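Uncharacterized protein (Bacteroides uniformis, PDB 4IYK) is of unknown function but probably binds carbohydrate, and pairs an N-terminal domain of the transthyretin clan with a C-terminal domain of the E-set clan. Local coordinates at residues Tyr106-Pro112 with Val213-Pro219; Asn119-Phe125 with Tyr178-Leu184; Phe69-Val75 with Val87-Lys93. Residue numbers count along the deposited sequence, not the author numbering.

Contact 1: residues Tyr106-Pro112 with Val213-Pro219. With EDO (1,2-ethanediol), chain E.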
loop_
_atom_site.group_PDB
_atom_site.type_symbol
_atom_site.label_atom_id
_atom_site.label_comp_id
_atom_site.label_asym_id
_atom_site.label_seq_id
_atom_site.Cartn_x
_atom_site.Cartn_y
_atom_site.Cartn_z
ATOM N N TYR A 106 0.717 -9.331 2.928
ATOM C CA TYR A 106 -0.355 -10.311 3.129
ATOM C C TYR A 106 -0.867 -10.798 1.780
ATOM O O TYR A 106 -1.130 -11.979 1.596
ATOM C CB TYR A 106 -1.497 -9.701 3.967
ATOM C CG TYR A 106 -1.055 -9.250 5.343
ATOM C CD1 TYR A 106 -0.356 -10.112 6.190
ATOM C CD2 TYR A 106 -1.347 -7.970 5.806
ATOM C CE1 TYR A 106 0.068 -9.700 7.449
ATOM C CE2 TYR A 106 -0.930 -7.546 7.067
ATOM C CZ TYR A 106 -0.220 -8.418 7.886
ATOM O OH TYR A 106 0.204 -8.023 9.130
ATOM N N ILE A 107 -0.961 -9.876 0.819
ATOM C CA ILE A 107 -1.440 -10.132 -0.533
ATOM C C ILE A 107 -0.537 -9.436 -1.556
ATOM O O ILE A 107 -0.167 -8.276 -1.362
ATOM C CB ILE A 107 -2.923 -9.622 -0.677
ATOM C CG1 ILE A 107 -3.895 -10.435 0.222
ATOM C CG2 ILE A 107 -3.390 -9.594 -2.164
ATOM C CD1 ILE A 107 -5.289 -9.899 0.271
ATOM N N ARG A 108 -0.282 -10.120 -2.695
ATOM C CA ARG A 108 0.403 -9.543 -3.854
ATOM C C ARG A 108 -0.623 -9.368 -4.969
ATOM O O ARG A 108 -1.342 -10.318 -5.266
ATOM C CB ARG A 108 1.548 -10.460 -4.329
ATOM C CG ARG A 108 2.732 -10.531 -3.405
ATOM C CD ARG A 108 3.816 -11.482 -3.928
ATOM N NE ARG A 108 4.888 -11.559 -2.937
ATOM C CZ ARG A 108 5.055 -12.526 -2.049
ATOM N NH1 ARG A 108 4.300 -13.618 -2.094
ATOM N NH2 ARG A 108 6.027 -12.442 -1.148
ATOM N N VAL A 109 -0.722 -8.174 -5.581
ATOM C CA VAL A 109 -1.640 -7.997 -6.713
ATOM C C VAL A 109 -0.875 -8.411 -7.966
ATOM O O VAL A 109 0.197 -7.868 -8.231
ATOM C CB VAL A 109 -2.247 -6.588 -6.836
ATOM C CG1 VAL A 109 -3.176 -6.513 -8.036
ATOM C CG2 VAL A 109 -2.989 -6.198 -5.565
ATOM N N LYS A 110 -1.409 -9.377 -8.715
ATOM C CA LYS A 110 -0.721 -9.884 -9.898
ATOM C C LYS A 110 -1.378 -9.456 -11.202
ATOM O O LYS A 110 -2.608 -9.377 -11.303
ATOM C CB LYS A 110 -0.609 -11.420 -9.864
ATOM C CG LYS A 110 0.047 -11.991 -8.594
ATOM C CD LYS A 110 1.463 -11.441 -8.301
ATOM C CE LYS A 110 2.566 -12.007 -9.172
ATOM N NZ LYS A 110 3.883 -11.399 -8.844
ATOM N N SER A 111 -0.520 -9.255 -12.227
ATOM C CA SER A 111 -0.888 -8.833 -13.577
ATOM C C SER A 111 -1.908 -7.658 -13.534
ATOM O O SER A 111 -2.947 -7.753 -14.190
ATOM C CB SER A 111 -1.441 -10.024 -14.356
ATOM O OG SER A 111 -0.463 -11.047 -14.431
ATOM N N PRO A 112 -1.699 -6.591 -12.718
ATOM C CA PRO A 112 -2.704 -5.526 -12.675
ATOM C C PRO A 112 -2.781 -4.766 -13.998
ATOM O O PRO A 112 -1.753 -4.491 -14.626
ATOM C CB PRO A 112 -2.209 -4.632 -11.535
ATOM C CG PRO A 112 -0.751 -4.808 -11.535
ATOM C CD PRO A 112 -0.551 -6.257 -11.846
ATOM N N VAL A 213 -5.044 -5.088 9.952
ATOM C CA VAL A 213 -4.591 -5.371 8.602
ATOM C C VAL A 213 -4.930 -4.181 7.730
ATOM O O VAL A 213 -6.054 -3.675 7.803
ATOM C CB VAL A 213 -5.194 -6.693 8.054
ATOM C CG1 VAL A 213 -4.829 -6.912 6.588
ATOM C CG2 VAL A 213 -4.765 -7.889 8.905
ATOM N N ARG A 214 -3.964 -3.746 6.903
ATOM C CA ARG A 214 -4.113 -2.640 5.953
ATOM C C ARG A 214 -4.067 -3.176 4.530
ATOM O O ARG A 214 -3.569 -4.283 4.306
ATOM C CB ARG A 214 -3.012 -1.571 6.159
ATOM C CG ARG A 214 -2.970 -0.946 7.564
ATOM C CD ARG A 214 -4.223 -0.161 7.856
ATOM N NE ARG A 214 -4.050 0.801 8.941
ATOM C CZ ARG A 214 -4.958 1.713 9.285
ATOM N NH1 ARG A 214 -6.111 1.796 8.629
ATOM N NH2 ARG A 214 -4.710 2.564 10.270
ATOM N N HIS A 215 -4.594 -2.393 3.566
ATOM C CA HIS A 215 -4.619 -2.804 2.170
ATOM C C HIS A 215 -3.258 -2.989 1.575
ATOM O O HIS A 215 -2.320 -2.223 1.847
ATOM C CB HIS A 215 -5.328 -1.732 1.283
ATOM C CG HIS A 215 -6.805 -1.630 1.467
ATOM N ND1 HIS A 215 -7.341 -0.917 2.500
ATOM C CD2 HIS A 215 -7.804 -2.079 0.676
ATOM C CE1 HIS A 215 -8.654 -1.003 2.358
ATOM N NE2 HIS A 215 -8.977 -1.650 1.245
ATOM N N ASN A 216 -3.195 -3.941 0.646
ATOM C CA ASN A 216 -2.096 -4.144 -0.275
ATOM C C ASN A 216 -2.529 -3.501 -1.600
ATOM O O ASN A 216 -3.715 -3.401 -1.859
ATOM C CB ASN A 216 -1.769 -5.608 -0.416
ATOM C CG ASN A 216 -1.083 -6.164 0.804
ATOM O OD1 ASN A 216 -1.646 -6.964 1.524
ATOM N ND2 ASN A 216 0.154 -5.752 1.062
ATOM N N TYR A 217 -1.574 -3.062 -2.418
ATOM C CA TYR A 217 -1.839 -2.339 -3.649
ATOM C C TYR A 217 -0.999 -2.775 -4.823
ATOM O O TYR A 217 0.124 -3.243 -4.668
ATOM C CB TYR A 217 -1.528 -0.834 -3.412
ATOM C CG TYR A 217 -2.418 -0.161 -2.395
ATOM C CD1 TYR A 217 -3.724 0.184 -2.708
ATOM C CD2 TYR A 217 -1.966 0.089 -1.098
ATOM C CE1 TYR A 217 -4.551 0.816 -1.780
ATOM C CE2 TYR A 217 -2.784 0.708 -0.155
ATOM C CZ TYR A 217 -4.076 1.078 -0.507
ATOM O OH TYR A 217 -4.892 1.732 0.374
ATOM N N ALA A 218 -1.536 -2.516 -6.007
ATOM C CA ALA A 218 -0.853 -2.585 -7.286
ATOM C C ALA A 218 -0.330 -1.160 -7.566
ATOM O O ALA A 218 -0.814 -0.236 -6.917
ATOM C CB ALA A 218 -1.817 -3.022 -8.375
ATOM N N PRO A 219 0.657 -0.929 -8.461
ATOM C CA PRO A 219 1.108 0.460 -8.706
ATOM C C PRO A 219 -0.012 1.338 -9.315
ATOM O O PRO A 219 -0.900 0.830 -10.014
ATOM C CB PRO A 219 2.294 0.290 -9.682
ATOM C CG PRO A 219 2.711 -1.160 -9.538
ATOM C CD PRO A 219 1.412 -1.888 -9.293
HETATM C C1 EDO E . -8.527 -1.729 7.117
HETATM O O1 EDO E . -7.855 -1.771 8.368
HETATM C C2 EDO E . -8.535 -0.292 6.547
HETATM O O2 EDO E . -7.281 0.354 6.739
HETATM O O HOH W 1 0.908 -5.863 -4.672
#

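Contact 2: residues Asn119-Phe125 with Tyr178-Leu184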
loop_
_atom_site.group_PDB
_atom_site.type_symbol
_atom_site.label_atom_id
_atom_site.label_comp_id
_atom_site.label_asym_id
_atom_site.label_seq_id
_atom_site.Cartn_x
_atom_site.Cartn_y
_atom_site.Cartn_z
ATOM N N ASN A 119 -16.622 4.919 -21.887
ATOM C CA ASN A 119 -16.862 5.752 -20.714
ATOM C C ASN A 119 -16.771 4.931 -19.405
ATOM O O ASN A 119 -17.419 5.259 -18.405
ATOM C CB ASN A 119 -18.247 6.389 -20.857
ATOM C CG ASN A 119 -18.286 7.811 -20.383
ATOM O OD1 ASN A 119 -17.313 8.556 -20.544
ATOM N ND2 ASN A 119 -19.429 8.229 -19.825
ATOM N N VAL A 120 -15.987 3.856 -19.415
ATOM C CA VAL A 120 -15.856 3.005 -18.224
ATOM C C VAL A 120 -14.381 2.745 -17.955
ATOM O O VAL A 120 -13.626 2.450 -18.882
ATOM C CB VAL A 120 -16.643 1.664 -18.350
ATOM C CG1 VAL A 120 -16.448 0.785 -17.107
ATOM C CG2 VAL A 120 -18.133 1.888 -18.605
ATOM N N ILE A 121 -13.988 2.839 -16.679
ATOM C CA ILE A 121 -12.661 2.480 -16.194
ATOM C C ILE A 121 -12.793 1.042 -15.697
ATOM O O ILE A 121 -13.642 0.784 -14.854
ATOM C CB ILE A 121 -12.126 3.451 -15.100
ATOM C CG1 ILE A 121 -12.197 4.940 -15.552
ATOM C CG2 ILE A 121 -10.706 3.043 -14.654
ATOM C CD1 ILE A 121 -11.312 5.352 -16.707
ATOM N N THR A 122 -12.000 0.100 -16.252
ATOM C CA THR A 122 -12.033 -1.309 -15.845
ATOM C C THR A 122 -10.665 -1.757 -15.323
ATOM O O THR A 122 -9.651 -1.543 -15.985
ATOM C CB THR A 122 -12.516 -2.219 -17.002
ATOM O OG1 THR A 122 -13.870 -1.892 -17.277
ATOM C CG2 THR A 122 -12.466 -3.709 -16.651
ATOM N N ALA A 123 -10.666 -2.440 -14.161
ATOM C CA ALA A 123 -9.475 -3.015 -13.547
ATOM C C ALA A 123 -9.575 -4.534 -13.595
ATOM O O ALA A 123 -10.646 -5.081 -13.339
ATOM C CB ALA A 123 -9.333 -2.534 -12.105
ATOM N N THR A 124 -8.501 -5.205 -14.027
ATOM C CA THR A 124 -8.411 -6.669 -14.080
ATOM C C THR A 124 -7.114 -7.054 -13.406
ATOM O O THR A 124 -6.110 -6.339 -13.523
ATOM C CB THR A 124 -8.550 -7.239 -15.503
ATOM O OG1 THR A 124 -7.541 -6.679 -16.340
ATOM C CG2 THR A 124 -9.935 -7.015 -16.095
ATOM N N PHE A 125 -7.153 -8.150 -12.638
ATOM C CA PHE A 125 -6.023 -8.582 -11.826
ATOM C C PHE A 125 -6.272 -9.943 -11.182
ATOM O O PHE A 125 -7.396 -10.447 -11.137
ATOM C CB PHE A 125 -5.716 -7.527 -10.701
ATOM C CG PHE A 125 -6.867 -7.235 -9.757
ATOM C CD1 PHE A 125 -7.874 -6.339 -10.111
ATOM C CD2 PHE A 125 -6.950 -7.863 -8.517
ATOM C CE1 PHE A 125 -8.945 -6.084 -9.242
ATOM C CE2 PHE A 125 -8.012 -7.584 -7.641
ATOM C CZ PHE A 125 -8.992 -6.692 -8.006
ATOM N N TYR A 178 -10.132 -11.209 -11.137
ATOM C CA TYR A 178 -11.051 -10.245 -10.542
ATOM C C TYR A 178 -11.234 -9.068 -11.483
ATOM O O TYR A 178 -10.294 -8.691 -12.174
ATOM C CB TYR A 178 -10.542 -9.780 -9.171
ATOM C CG TYR A 178 -10.529 -10.864 -8.115
ATOM C CD1 TYR A 178 -11.649 -11.108 -7.324
ATOM C CD2 TYR A 178 -9.383 -11.614 -7.869
ATOM C CE1 TYR A 178 -11.634 -12.082 -6.328
ATOM C CE2 TYR A 178 -9.358 -12.597 -6.881
ATOM C CZ TYR A 178 -10.487 -12.824 -6.109
ATOM O OH TYR A 178 -10.484 -13.782 -5.129
ATOM N N THR A 179 -12.452 -8.513 -11.535
ATOM C CA THR A 179 -12.781 -7.322 -12.340
ATOM C C THR A 179 -13.504 -6.305 -11.471
ATOM O O THR A 179 -14.449 -6.662 -10.764
ATOM C CB THR A 179 -13.636 -7.717 -13.576
ATOM O OG1 THR A 179 -12.905 -8.669 -14.362
ATOM C CG2 THR A 179 -13.998 -6.518 -14.456
ATOM N N LEU A 180 -13.059 -5.035 -11.521
ATOM C CA LEU A 180 -13.692 -3.886 -10.860
ATOM C C LEU A 180 -13.925 -2.814 -11.919
ATOM O O LEU A 180 -13.184 -2.745 -12.895
ATOM C CB LEU A 180 -12.896 -3.349 -9.648
ATOM C CG LEU A 180 -12.703 -4.360 -8.492
ATOM C CD1 LEU A 180 -11.592 -3.921 -7.581
ATOM C CD2 LEU A 180 -14.020 -4.617 -7.709
ATOM N N SER A 181 -14.991 -2.028 -11.761
ATOM C CA SER A 181 -15.410 -1.029 -12.744
ATOM C C SER A 181 -15.843 0.271 -12.128
ATOM O O SER A 181 -16.495 0.273 -11.070
ATOM C CB SER A 181 -16.608 -1.559 -13.541
ATOM O OG SER A 181 -16.233 -2.494 -14.533
ATOM N N ILE A 182 -15.597 1.377 -12.871
ATOM C CA ILE A 182 -16.099 2.711 -12.569
ATOM C C ILE A 182 -16.764 3.243 -13.852
ATOM O O ILE A 182 -16.107 3.331 -14.891
ATOM C CB ILE A 182 -15.053 3.705 -12.001
ATOM C CG1 ILE A 182 -14.385 3.166 -10.701
ATOM C CG2 ILE A 182 -15.719 5.081 -11.739
ATOM C CD1 ILE A 182 -12.988 3.747 -10.449
ATOM N N ASP A 183 -18.062 3.568 -13.780
ATOM C CA ASP A 183 -18.783 4.159 -14.906
ATOM C C ASP A 183 -18.542 5.656 -14.817
ATOM O O ASP A 183 -18.912 6.265 -13.818
ATOM C CB ASP A 183 -20.297 3.804 -14.857
ATOM C CG ASP A 183 -21.103 4.321 -16.048
ATOM O OD1 ASP A 183 -21.138 5.550 -16.264
ATOM O OD2 ASP A 183 -21.724 3.511 -16.727
ATOM N N LEU A 184 -17.931 6.250 -15.842
ATOM C CA LEU A 184 -17.596 7.672 -15.815
ATOM C C LEU A 184 -18.808 8.581 -15.858
ATOM O O LEU A 184 -18.768 9.634 -15.216
ATOM C CB LEU A 184 -16.612 8.024 -16.932
ATOM C CG LEU A 184 -15.244 7.330 -16.775
ATOM C CD1 LEU A 184 -14.324 7.647 -17.976
ATOM C CD2 LEU A 184 -14.599 7.702 -15.425
HETATM O O HOH W 2 -16.160 -3.312 -17.043
#

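Contact 3: residues Phe69-Val75 with Val87-Lys93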
loop_
_atom_site.group_PDB
_atom_site.type_symbol
_atom_site.label_atom_id
_atom_site.label_comp_id
_atom_site.label_asym_id
_atom_site.label_seq_id
_atom_site.Cartn_x
_atom_site.Cartn_y
_atom_site.Cartn_z
ATOM N N PHE A 69 18.838 11.434 14.370
ATOM C CA PHE A 69 20.019 11.503 15.221
ATOM C C PHE A 69 20.850 10.245 15.076
ATOM O O PHE A 69 20.301 9.136 15.076
ATOM C CB PHE A 69 19.626 11.730 16.697
ATOM C CG PHE A 69 19.225 13.156 16.993
ATOM C CD1 PHE A 69 17.940 13.611 16.704
ATOM C CD2 PHE A 69 20.133 14.050 17.544
ATOM C CE1 PHE A 69 17.574 14.937 16.958
ATOM C CE2 PHE A 69 19.764 15.374 17.811
ATOM C CZ PHE A 69 18.486 15.810 17.514
ATOM N N ALA A 70 22.176 10.428 14.907
ATOM C CA ALA A 70 23.131 9.328 14.835
ATOM C C ALA A 70 23.102 8.637 16.181
ATOM O O ALA A 70 23.401 9.275 17.196
ATOM C CB ALA A 70 24.527 9.844 14.508
ATOM N N ALA A 71 22.591 7.386 16.195
ATOM C CA ALA A 71 22.394 6.550 17.389
ATOM C C ALA A 71 22.096 5.103 16.988
ATOM O O ALA A 71 22.061 4.794 15.796
ATOM C CB ALA A 71 21.229 7.105 18.215
ATOM N N THR A 72 21.874 4.226 17.982
ATOM C CA THR A 72 21.483 2.824 17.788
ATOM C C THR A 72 20.010 2.709 18.199
ATOM O O THR A 72 19.615 3.244 19.237
ATOM C CB THR A 72 22.414 1.888 18.558
ATOM O OG1 THR A 72 23.743 2.116 18.094
ATOM C CG2 THR A 72 22.055 0.419 18.367
ATOM N N TYR A 73 19.199 2.038 17.366
ATOM C CA TYR A 73 17.757 1.919 17.572
ATOM C C TYR A 73 17.227 0.491 17.533
ATOM O O TYR A 73 17.859 -0.411 16.994
ATOM C CB TYR A 73 17.021 2.694 16.441
ATOM C CG TYR A 73 17.274 4.183 16.392
ATOM C CD1 TYR A 73 18.380 4.701 15.723
ATOM C CD2 TYR A 73 16.371 5.080 16.949
ATOM C CE1 TYR A 73 18.612 6.076 15.664
ATOM C CE2 TYR A 73 16.587 6.458 16.893
ATOM C CZ TYR A 73 17.709 6.953 16.245
ATOM O OH TYR A 73 17.932 8.308 16.196
ATOM N N ASP A 74 16.004 0.333 18.019
ATOM C CA ASP A 74 15.177 -0.849 17.854
ATOM C C ASP A 74 14.076 -0.444 16.898
ATOM O O ASP A 74 13.391 0.544 17.173
ATOM C CB ASP A 74 14.612 -1.343 19.186
ATOM C CG ASP A 74 15.669 -1.870 20.131
ATOM O OD1 ASP A 74 16.591 -2.582 19.656
ATOM O OD2 ASP A 74 15.585 -1.561 21.340
ATOM N N VAL A 75 13.931 -1.143 15.766
ATOM C CA VAL A 75 12.903 -0.814 14.752
ATOM C C VAL A 75 11.766 -1.818 14.895
ATOM O O VAL A 75 12.016 -2.999 15.121
ATOM C CB VAL A 75 13.475 -0.764 13.302
ATOM C CG1 VAL A 75 12.386 -0.493 12.265
ATOM C CG2 VAL A 75 14.589 0.264 13.176
ATOM N N VAL A 87 13.530 -5.178 13.969
ATOM C CA VAL A 87 14.940 -5.121 13.603
ATOM C C VAL A 87 15.657 -4.516 14.835
ATOM O O VAL A 87 15.581 -3.311 15.071
ATOM C CB VAL A 87 15.261 -4.390 12.273
ATOM C CG1 VAL A 87 16.747 -4.483 11.939
ATOM C CG2 VAL A 87 14.428 -4.938 11.118
ATOM N N LYS A 88 16.287 -5.369 15.652
ATOM C CA LYS A 88 17.008 -4.922 16.849
ATOM C C LYS A 88 18.430 -4.461 16.466
ATOM O O LYS A 88 19.009 -4.993 15.517
ATOM C CB LYS A 88 17.067 -6.043 17.916
ATOM C CG LYS A 88 15.707 -6.555 18.417
ATOM C CD LYS A 88 15.009 -5.626 19.427
ATOM C CE LYS A 88 15.338 -5.948 20.867
ATOM N NZ LYS A 88 14.423 -5.253 21.820
ATOM N N ASP A 89 18.986 -3.483 17.221
ATOM C CA ASP A 89 20.340 -2.911 17.087
ATOM C C ASP A 89 20.582 -2.316 15.686
ATOM O O ASP A 89 21.573 -2.611 15.012
ATOM C CB ASP A 89 21.428 -3.937 17.452
ATOM C CG ASP A 89 21.221 -4.635 18.794
ATOM O OD1 ASP A 89 20.648 -4.004 19.715
ATOM O OD2 ASP A 89 21.618 -5.807 18.914
ATOM N N PHE A 90 19.676 -1.437 15.287
ATOM C CA PHE A 90 19.702 -0.718 14.023
ATOM C C PHE A 90 20.561 0.538 14.208
ATOM O O PHE A 90 20.151 1.459 14.915
ATOM C CB PHE A 90 18.249 -0.379 13.635
ATOM C CG PHE A 90 18.045 0.230 12.269
ATOM C CD1 PHE A 90 17.799 -0.576 11.160
ATOM C CD2 PHE A 90 18.007 1.611 12.105
ATOM C CE1 PHE A 90 17.552 -0.008 9.901
ATOM C CE2 PHE A 90 17.782 2.175 10.839
ATOM C CZ PHE A 90 17.563 1.362 9.746
ATOM N N VAL A 91 21.763 0.563 13.612
ATOM C CA VAL A 91 22.695 1.684 13.770
ATOM C C VAL A 91 22.467 2.753 12.689
ATOM O O VAL A 91 22.508 2.469 11.485
ATOM C CB VAL A 91 24.189 1.218 13.815
ATOM C CG1 VAL A 91 25.158 2.400 13.858
ATOM C CG2 VAL A 91 24.443 0.293 15.000
ATOM N N VAL A 92 22.229 3.990 13.146
ATOM C CA VAL A 92 22.115 5.151 12.273
ATOM C C VAL A 92 23.452 5.881 12.417
ATOM O O VAL A 92 23.750 6.415 13.483
ATOM C CB VAL A 92 20.877 6.043 12.561
ATOM C CG1 VAL A 92 20.978 7.389 11.842
ATOM C CG2 VAL A 92 19.583 5.327 12.177
ATOM N N LYS A 93 24.279 5.842 11.371
ATOM C CA LYS A 93 25.585 6.505 11.364
ATOM C C LYS A 93 25.430 8.006 11.094
ATOM O O LYS A 93 24.427 8.438 10.505
ATOM C CB LYS A 93 26.516 5.870 10.307
ATOM C CG LYS A 93 27.049 4.502 10.711
ATOM C CD LYS A 93 28.394 4.197 10.061
ATOM C CE LYS A 93 29.058 2.978 10.662
ATOM N NZ LYS A 93 30.411 2.746 10.090
#

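Contact 1: residues Tyr106-Pro112 with Val213-Pro219
Two chain segments run side by side, their end-to-end directions only 25° apart, yet no backbone-to-backbone hydrogen bond joins them. A side chain and a water do so instead. Asn216 OD1 accepts from Ile107 N at 3.1 Å. Water 1 accepts from Val109 N (3.0 Å) and donates to Tyr217 O (2.7 Å). Asn216 ND2 donates to Asn81 O, so this one amide links a strand of the C-terminal domain to the 67-77/85-92 hairpin loop of the N-terminal domain. Apolar contacts fill the rest. Tyr106 CD2 meets Val213 CG1 at 3.7 Å. Ala218 CB lies 3.8 Å from Val109 CG1 and 3.6 Å from Pro112 CB. Beside the contact, a 1,2-ethanediol, probably from the crystallisation liquor, donates from O1 to Val213 O (2.7 Å), and Arg214 NH1 donates to its O2 (2.6 Å). The chemistry implies an open edge of the C-terminal beta sandwich, where the edge strands of its two sheets are joined by a side-chain amide and a water.

Contact 2: residues Asn119-Phe125 with Tyr178-Leu184
Seven backbone hydrogen bonds tie these two antiparallel segments together. Ile121 N to Ile182 O and Ile182 N to Ile121 O are both 2.8 Å. Ala123 N reaches Leu180 O at 2.8 Å, and Leu180 N reaches Ala123 O at 3.0 Å. Phe125 N to Tyr178 O is longer, 3.2 Å, while Tyr178 N to Phe125 O is 2.8 Å. Leu184 N to Asn119 O, 2.8 Å, closes the far end. CA-H...O contacts lie between them, such as Ser181 CA to Ile121 O at 3.3 Å.

On the face of Val120, Thr122, Thr124, Thr179, Ser181 and Asp183 the hydroxyls are prominent. Thr122 OG1 and Ser181 OG are 3.7 Å apart, and water 2 bridges them, 2.7 Å from Thr122 OG1 and 2.6 Å from Ser181 OG. The other face is apolar. Tyr178 CB sits over the Phe125 ring, 3.8 Å from its centroid, in a CH-pi contact. Phe125 CE1 touches Leu180 CD1 at 3.8 Å, and Ile121 CG1 touches Leu184 CD2 at 3.7 Å. Ile139 of strand 135-144 and Phe199 and Ile201 of strand 196-206 cover this side.

The ladder is thus two-faced. Its apolar side packs against the second sheet, as in the beta sandwich of E-set domains, and its polar side carries the water that bridges Thr122 and Ser181.

Contact 3: residues Phe69-Val75 with Val87-Lys93
A G1 beta bulge breaks the regular pairing of this hairpin. Asp89 and Phe90 both face Tyr73, and Asp89 takes a left-handed backbone conformation (phi 58°, psi 53°). Tyr73 O is satisfied by Phe90 N at 2.7 Å. Asp89 N is 3.3 Å from Tyr73 O, but at a poor angle. Tyr73 N donates to Phe90 O, also at 2.7 Å. Beyond the bulge, Val75 N donates to Val87 O (2.8 Å) and Val87 N to Val75 O (2.9 Å). At the other end, Val92 N donates to Ala71 O at 2.8 Å, while the return bond from Ala71 N to Val92 O, 3.1 Å, is weak.

Tyr73 OH donates to Phe69 O within the same segment, at 2.7 Å. Asp74 OD1 has its main partner in His45 NE2. Asp74 OD2 also makes a long salt bridge to Lys88 NZ, 3.9 Å. Val75 CG2 lies over the Phe90 ring, 3.9 Å from its centroid, in a CH-pi contact, and Tyr73 CE1 meets Val92 CG2 at 3.7 Å.

The hairpin forms the edge of a sheet in the N-terminal domain, of the transthyretin clan. Strand 67-77 lies between strands 40-44 and 85-92. Thr72 and Asp74 bond by their backbones to His45 and Arg43. Strand 85-92 is outermost. From it Phe90 packs on Ile17 of strand 15-23 and edge-to-face on Tyr99 of strand 95-103.

In the fold
Contact 3 comes first along the chain, in the N-terminal domain. Contacts 1 and 2 follow in the C-terminal domain, contact 2 lying wholly between the segments of contact 1. Their centres are about 17 Å apart. Both reach the same three-stranded sheet, in which strands 107-117 and 120-129 are neighbours, while 213-219 lies in the second sheet; Val109 CG1 packs on Phe125 CB at 3.8 Å. Contact 3 lies about 30 Å from contact 1 and 44 Å from contact 2, centre to centre, touching neither. Contact 1 is the most central, near the domain junction; contacts 2 and 3 lie far out in the two domains of this all-beta protein, on opposite sides of its centre.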